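Local structure of peptidoglycan-N-acetylglucosamine deacetylase BC_1960 (Bacillus cereus, 5O6Y) at residues Ala24-Asp29 / Thr51-Gly56; Val143-Trp148 / Ser168-His173. The protein removes acetyl groups from N-acetylglucosamine residues of peptidoglycan, a zinc-dependent hydrolysis, and also acts on soluble chitin substrates and N-acetylchitooligomers. All coordinates share one frame; numbering follows the deposited sequence.

Interaction 1: residues Ala24-Asp29 / Thr51-Gly56; sequences ALTFDD and TFFLLG. With 5YA (4-naphthalen-1-yl-~{N}-oxidanyl-benzamide), chain H.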
# COMPACT_ATOMS: atom_id res chain seq x y z
N ALA A 24 9.29 -2.94 -2.76
CA ALA A 24 8.43 -2.10 -1.94
C ALA A 24 7.41 -2.98 -1.22
O ALA A 24 6.65 -3.70 -1.87
CB ALA A 24 7.71 -1.04 -2.78
N LEU A 25 7.40 -2.90 0.11
CA LEU A 25 6.37 -3.53 0.92
C LEU A 25 5.22 -2.55 1.12
O LEU A 25 5.44 -1.40 1.49
CB LEU A 25 6.93 -3.97 2.27
CG LEU A 25 7.98 -5.08 2.30
CD1 LEU A 25 8.64 -5.16 3.67
CD2 LEU A 25 7.36 -6.41 1.92
N THR A 26 3.99 -3.02 0.87
CA THR A 26 2.80 -2.22 1.09
C THR A 26 1.80 -3.01 1.93
O THR A 26 1.78 -4.24 1.90
CB THR A 26 2.14 -1.79 -0.23
OG1 THR A 26 1.71 -2.95 -0.96
CG2 THR A 26 3.11 -0.98 -1.08
N PHE A 27 0.99 -2.28 2.69
CA PHE A 27 0.05 -2.88 3.64
C PHE A 27 -1.29 -2.16 3.53
O PHE A 27 -1.33 -0.93 3.49
CB PHE A 27 0.59 -2.81 5.07
CG PHE A 27 1.89 -3.56 5.26
CD1 PHE A 27 1.89 -4.90 5.60
CD2 PHE A 27 3.10 -2.91 5.08
CE1 PHE A 27 3.08 -5.58 5.78
CE2 PHE A 27 4.30 -3.59 5.25
CZ PHE A 27 4.29 -4.93 5.60
N ASP A 28 -2.38 -2.93 3.51
CA ASP A 28 -3.70 -2.41 3.21
C ASP A 28 -4.67 -2.66 4.36
O ASP A 28 -4.49 -3.58 5.16
CB ASP A 28 -4.26 -3.05 1.93
CG ASP A 28 -3.71 -2.40 0.68
OD1 ASP A 28 -2.88 -1.49 0.79
OD2 ASP A 28 -4.12 -2.81 -0.43
N ASP A 29 -5.70 -1.81 4.42
CA ASP A 29 -6.92 -1.89 5.22
C ASP A 29 -6.75 -1.34 6.63
O ASP A 29 -7.73 -1.24 7.35
CB ASP A 29 -7.50 -3.32 5.30
CG ASP A 29 -7.87 -3.87 3.95
OD1 ASP A 29 -8.12 -3.07 3.03
OD2 ASP A 29 -7.91 -5.10 3.80
N THR A 51 4.96 1.28 2.99
CA THR A 51 3.89 2.19 2.58
C THR A 51 2.57 1.58 3.01
O THR A 51 2.26 0.45 2.65
CB THR A 51 3.91 2.43 1.07
OG1 THR A 51 5.22 2.88 0.67
CG2 THR A 51 2.88 3.47 0.68
N PHE A 52 1.79 2.34 3.78
CA PHE A 52 0.52 1.87 4.32
C PHE A 52 -0.63 2.59 3.63
O PHE A 52 -0.74 3.82 3.71
CB PHE A 52 0.45 2.10 5.84
CG PHE A 52 1.37 1.21 6.62
CD1 PHE A 52 2.72 1.51 6.75
CD2 PHE A 52 0.88 0.07 7.24
CE1 PHE A 52 3.56 0.69 7.48
CE2 PHE A 52 1.73 -0.76 7.97
CZ PHE A 52 3.07 -0.44 8.09
N PHE A 53 -1.48 1.83 2.94
CA PHE A 53 -2.70 2.36 2.35
C PHE A 53 -3.82 2.21 3.36
O PHE A 53 -4.33 1.11 3.59
CB PHE A 53 -3.03 1.65 1.04
CG PHE A 53 -2.16 2.07 -0.11
CD1 PHE A 53 -1.11 1.27 -0.53
CD2 PHE A 53 -2.39 3.27 -0.76
CE1 PHE A 53 -0.31 1.66 -1.59
CE2 PHE A 53 -1.59 3.67 -1.82
CZ PHE A 53 -0.55 2.86 -2.23
N LEU A 54 -4.22 3.33 3.98
CA LEU A 54 -5.11 3.32 5.13
C LEU A 54 -6.54 3.63 4.70
O LEU A 54 -6.77 4.56 3.92
CB LEU A 54 -4.65 4.33 6.17
CG LEU A 54 -3.23 4.16 6.71
CD1 LEU A 54 -2.91 5.25 7.72
CD2 LEU A 54 -3.05 2.78 7.34
N LEU A 55 -7.49 2.85 5.22
CA LEU A 55 -8.90 3.17 5.05
C LEU A 55 -9.27 4.39 5.88
O LEU A 55 -8.83 4.54 7.02
CB LEU A 55 -9.76 1.97 5.44
CG LEU A 55 -9.86 0.83 4.43
CD1 LEU A 55 -10.42 -0.42 5.08
CD2 LEU A 55 -10.73 1.25 3.26
N GLY A 56 -10.11 5.26 5.31
CA GLY A 56 -10.52 6.45 6.03
C GLY A 56 -11.36 6.14 7.25
O GLY A 56 -11.22 6.79 8.30
C1 5YA H . -6.43 -11.91 -4.75
C2 5YA H . -6.57 -10.77 -3.94
C3 5YA H . -6.99 -9.55 -4.48
C4 5YA H . -7.25 -9.46 -5.88
C5 5YA H . -7.10 -10.61 -6.70
C6 5YA H . -6.69 -11.85 -6.12
C7 5YA H . -7.67 -8.23 -6.48
C8 5YA H . -7.92 -8.18 -7.85
O1 5YA H . -6.50 -3.96 -1.28
C9 5YA H . -7.77 -9.31 -8.65
C10 5YA H . -7.37 -10.52 -8.10
C11 5YA H . -7.12 -8.37 -3.58
C12 5YA H . -6.15 -7.38 -3.65
C13 5YA H . -6.22 -6.27 -2.83
N1 5YA H . -8.15 -4.81 -0.07
C14 5YA H . -7.26 -6.13 -1.94
C15 5YA H . -8.24 -7.12 -1.86
C16 5YA H . -8.16 -8.24 -2.68
C17 5YA H . -7.29 -4.88 -1.06
O2 5YA H . -8.18 -3.66 0.74
O HOH W 1 6.75 0.53 0.53
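Phe27 and Phe52 lie side by side on one face of a parallel strand pair. Their rings are near parallel (22°) but displaced, with little overlap (centroids 5.1 Å apart). Both have CG anti to the carbonyl carbon (chi1 -61° for Phe27), which lays the rings alongside each other. CD2 of Phe27 sits over the rim of one face of the Phe52 ring, and Phe27 CB is 3.6 Å from Phe52 CD2. Both rings meet Ile39 of helix 37-45, which joins the strands in a beta-alpha-beta unit.

The other face carries Thr26, Thr51, Asp28 and Phe53. Thr26 CG2 reaches CB of Thr51, while its OG1 bonds to Ile170 O. The Asp28 carboxylate stands 83° from the Phe53 ring plane, with OD1 3.2 Å from Phe53 CB. Phe53 N donates to Phe27 O at 2.8 Å, and Asp29 N gives Phe53 O a weak bond.

Asp28 and the following Asp29 meet the hydroxamate ligand. Asp28 OD2 is 2.8 Å from its O1. Asp29 OD1 is very close to its O2, at 2.4 Å, and OD2 is hydrogen-bonded to Thr175 OG1. Asp29 binds zinc; Asp28 is the predicted proton acceptor. Backbone bonds and aromatic packing hold the pair, while the opposite face and the next residue present the acids.

Interaction 2: residues Val143-Trp148 / Ser168-His173; sequences VDTVDW and SVILQH. With NA (sodium ion), chain N; 5YA (4-naphthalen-1-yl-~{N}-oxidanyl-benzamide), chain H.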
# COMPACT_ATOMS: atom_id res chain seq x y z
N VAL A 143 3.24 -8.47 -6.81
CA VAL A 143 3.42 -9.70 -6.04
C VAL A 143 2.31 -9.75 -4.99
O VAL A 143 2.24 -8.87 -4.13
CB VAL A 143 4.80 -9.78 -5.37
CG1 VAL A 143 4.94 -11.08 -4.60
CG2 VAL A 143 5.90 -9.65 -6.40
N ASP A 144 1.46 -10.77 -5.07
CA ASP A 144 0.33 -10.92 -4.17
C ASP A 144 0.62 -12.03 -3.18
O ASP A 144 0.82 -13.18 -3.57
CB ASP A 144 -0.95 -11.22 -4.95
CG ASP A 144 -2.18 -11.17 -4.07
OD1 ASP A 144 -2.07 -10.71 -2.92
OD2 ASP A 144 -3.26 -11.60 -4.54
N THR A 145 0.65 -11.68 -1.89
CA THR A 145 0.86 -12.67 -0.84
C THR A 145 -0.38 -13.52 -0.59
O THR A 145 -0.26 -14.55 0.09
CB THR A 145 1.27 -11.99 0.46
OG1 THR A 145 0.23 -11.11 0.90
CG2 THR A 145 2.55 -11.19 0.27
N VAL A 146 -1.54 -13.12 -1.13
CA VAL A 146 -2.85 -13.73 -0.89
C VAL A 146 -2.98 -14.11 0.59
O VAL A 146 -3.49 -15.18 0.94
CB VAL A 146 -3.10 -14.92 -1.85
CG1 VAL A 146 -2.22 -16.14 -1.57
CG2 VAL A 146 -4.59 -15.29 -1.90
N ASP A 147 -2.53 -13.20 1.46
CA ASP A 147 -2.52 -13.47 2.90
C ASP A 147 -3.90 -13.39 3.53
O ASP A 147 -4.09 -13.92 4.64
CB ASP A 147 -1.57 -12.49 3.60
CG ASP A 147 -1.91 -11.04 3.33
OD1 ASP A 147 -2.83 -10.77 2.52
OD2 ASP A 147 -1.25 -10.16 3.92
N TRP A 148 -4.87 -12.76 2.87
CA TRP A 148 -6.23 -12.73 3.40
C TRP A 148 -6.84 -14.12 3.50
O TRP A 148 -7.75 -14.33 4.31
CB TRP A 148 -7.11 -11.83 2.53
CG TRP A 148 -7.21 -12.29 1.11
CD1 TRP A 148 -6.41 -11.91 0.07
CD2 TRP A 148 -8.17 -13.21 0.57
NE1 TRP A 148 -6.81 -12.55 -1.08
CE2 TRP A 148 -7.88 -13.35 -0.80
CE3 TRP A 148 -9.23 -13.94 1.12
CZ2 TRP A 148 -8.63 -14.18 -1.64
CZ3 TRP A 148 -9.97 -14.76 0.29
CH2 TRP A 148 -9.66 -14.88 -1.08
N SER A 168 9.58 -4.87 -7.70
CA SER A 168 8.35 -5.51 -7.26
C SER A 168 7.66 -4.69 -6.18
O SER A 168 8.30 -4.14 -5.28
CB SER A 168 8.64 -6.92 -6.74
OG SER A 168 9.07 -7.78 -7.78
N VAL A 169 6.33 -4.61 -6.27
CA VAL A 169 5.49 -3.99 -5.26
C VAL A 169 4.65 -5.10 -4.63
O VAL A 169 3.79 -5.69 -5.30
CB VAL A 169 4.61 -2.88 -5.84
CG1 VAL A 169 3.71 -2.29 -4.76
CG2 VAL A 169 5.47 -1.80 -6.48
N ILE A 170 4.89 -5.38 -3.36
CA ILE A 170 4.30 -6.53 -2.68
C ILE A 170 3.08 -6.08 -1.89
O ILE A 170 3.09 -5.00 -1.28
CB ILE A 170 5.33 -7.22 -1.76
CG1 ILE A 170 6.65 -7.41 -2.52
CG2 ILE A 170 4.80 -8.55 -1.27
CD1 ILE A 170 7.81 -7.84 -1.65
N LEU A 171 2.03 -6.89 -1.89
CA LEU A 171 0.77 -6.55 -1.25
C LEU A 171 0.57 -7.42 -0.02
O LEU A 171 0.58 -8.65 -0.11
CB LEU A 171 -0.39 -6.70 -2.22
CG LEU A 171 -1.82 -6.70 -1.66
CD1 LEU A 171 -2.09 -5.50 -0.78
CD2 LEU A 171 -2.80 -6.76 -2.81
N GLN A 172 0.39 -6.78 1.14
CA GLN A 172 -0.02 -7.46 2.35
C GLN A 172 -1.15 -6.66 3.00
O GLN A 172 -1.47 -5.55 2.59
CB GLN A 172 1.15 -7.65 3.32
CG GLN A 172 2.04 -8.84 2.97
CD GLN A 172 3.24 -8.96 3.89
OE1 GLN A 172 4.04 -8.03 4.00
NE2 GLN A 172 3.38 -10.11 4.54
N HIS A 173 -1.76 -7.25 4.03
CA HIS A 173 -2.92 -6.64 4.67
C HIS A 173 -2.71 -6.50 6.16
O HIS A 173 -2.09 -7.36 6.80
CB HIS A 173 -4.19 -7.45 4.39
CG HIS A 173 -4.59 -7.48 2.95
ND1 HIS A 173 -4.22 -8.49 2.10
CD2 HIS A 173 -5.34 -6.62 2.22
CE1 HIS A 173 -4.72 -8.26 0.89
NE2 HIS A 173 -5.40 -7.13 0.94
NA NA N . 7.43 -7.77 -9.85
C1 5YA H . -6.43 -11.91 -4.75
C2 5YA H . -6.57 -10.77 -3.94
C3 5YA H . -6.99 -9.55 -4.48
C4 5YA H . -7.25 -9.46 -5.88
C5 5YA H . -7.10 -10.61 -6.70
C6 5YA H . -6.69 -11.85 -6.12
C7 5YA H . -7.67 -8.23 -6.48
C8 5YA H . -7.92 -8.18 -7.85
O1 5YA H . -6.50 -3.96 -1.28
C9 5YA H . -7.77 -9.31 -8.65
C10 5YA H . -7.37 -10.52 -8.10
C11 5YA H . -7.12 -8.37 -3.58
C12 5YA H . -6.15 -7.38 -3.65
C13 5YA H . -6.22 -6.27 -2.83
N1 5YA H . -8.15 -4.81 -0.07
C14 5YA H . -7.26 -6.13 -1.94
C15 5YA H . -8.24 -7.12 -1.86
C16 5YA H . -8.16 -8.24 -2.68
C17 5YA H . -7.29 -4.88 -1.06
O2 5YA H . -8.18 -3.66 0.74
O HOH W 2 6.01 -10.17 -10.74
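A beta-alpha-beta unit, strand 143-144, helix 153-161 and strand 169-173, brings these segments together beside the active site. The strands run parallel. Val143 N donates to Val169 O at 3.2 Å, and Val143 O accepts from Leu171 N. Val143 and Ile170 point the same way, with CB of Val143 against CG1 of Ile170. Val160 of the linking helix touches Ile170 and also Thr145.

Past Asp144 the chain leaves the strand, and side chains take over the bonding. Thr145 OG1 donates to Leu171 O at 2.7 Å, in the carbonyl plane. Its hydroxyl lies between the backbone N and the carbonyl carbon (chi1 62°). That leaves CG2 beside the backbone N, where it packs on Ile170 CG2. Asp144 OD1 takes the backbone N-H of Val146 in an Asx turn, from above the carboxylate plane.

Asp147 grips His173 twice. OD1 accepts from His173 ND1 at 2.7 Å, nearly straight at 170° and in the ring plane. OD2 accepts from His173 N at 3.0 Å. Each oxygen uses its syn lone pair. OD2 also bonds to Ser183. The ND1 bond holds the ring's rotation; the bond to the backbone N ties the carboxylate to the strand.

His173 NE2 is turned to the hydroxamate ligand, 3.6 Å from its C17. Leu171 CD2 touches the ligand's phenyl ring, while Asp144 OD2 and Trp148 NE1 meet its naphthyl group. At the far end Ser168 OG coordinates a sodium ion at 2.6 Å, together with Ser142. Phe165 N donates a hydrogen bond to the same hydroxyl. The His-carboxylate pair at a strand end is consistent with the active site of polysaccharide deacetylases, where His173 is the predicted proton donor.

In the fold
Both contacts are parallel strand pairs from beta-alpha-beta units of one sheet. Strands 22-28 and 169-173 are neighbours in it, so interactions 1 and 2 touch directly. Ala24 O meets Ile170 N, and Asp29 OD2 packs on His173 CD2. Interaction 1 lies close to the centre of the chain and is wholly buried. Interaction 2 is farther out; it is mostly buried, but Trp148 is exposed. Backbone bonds and aromatic packing hold the first. The second relies more on side-chain bonds, because its first segment soon leaves the strand. Each supplies part of the same ligand pocket: interaction 1 Asp28 and Asp29, interaction 2 His173 and part of the pocket wall.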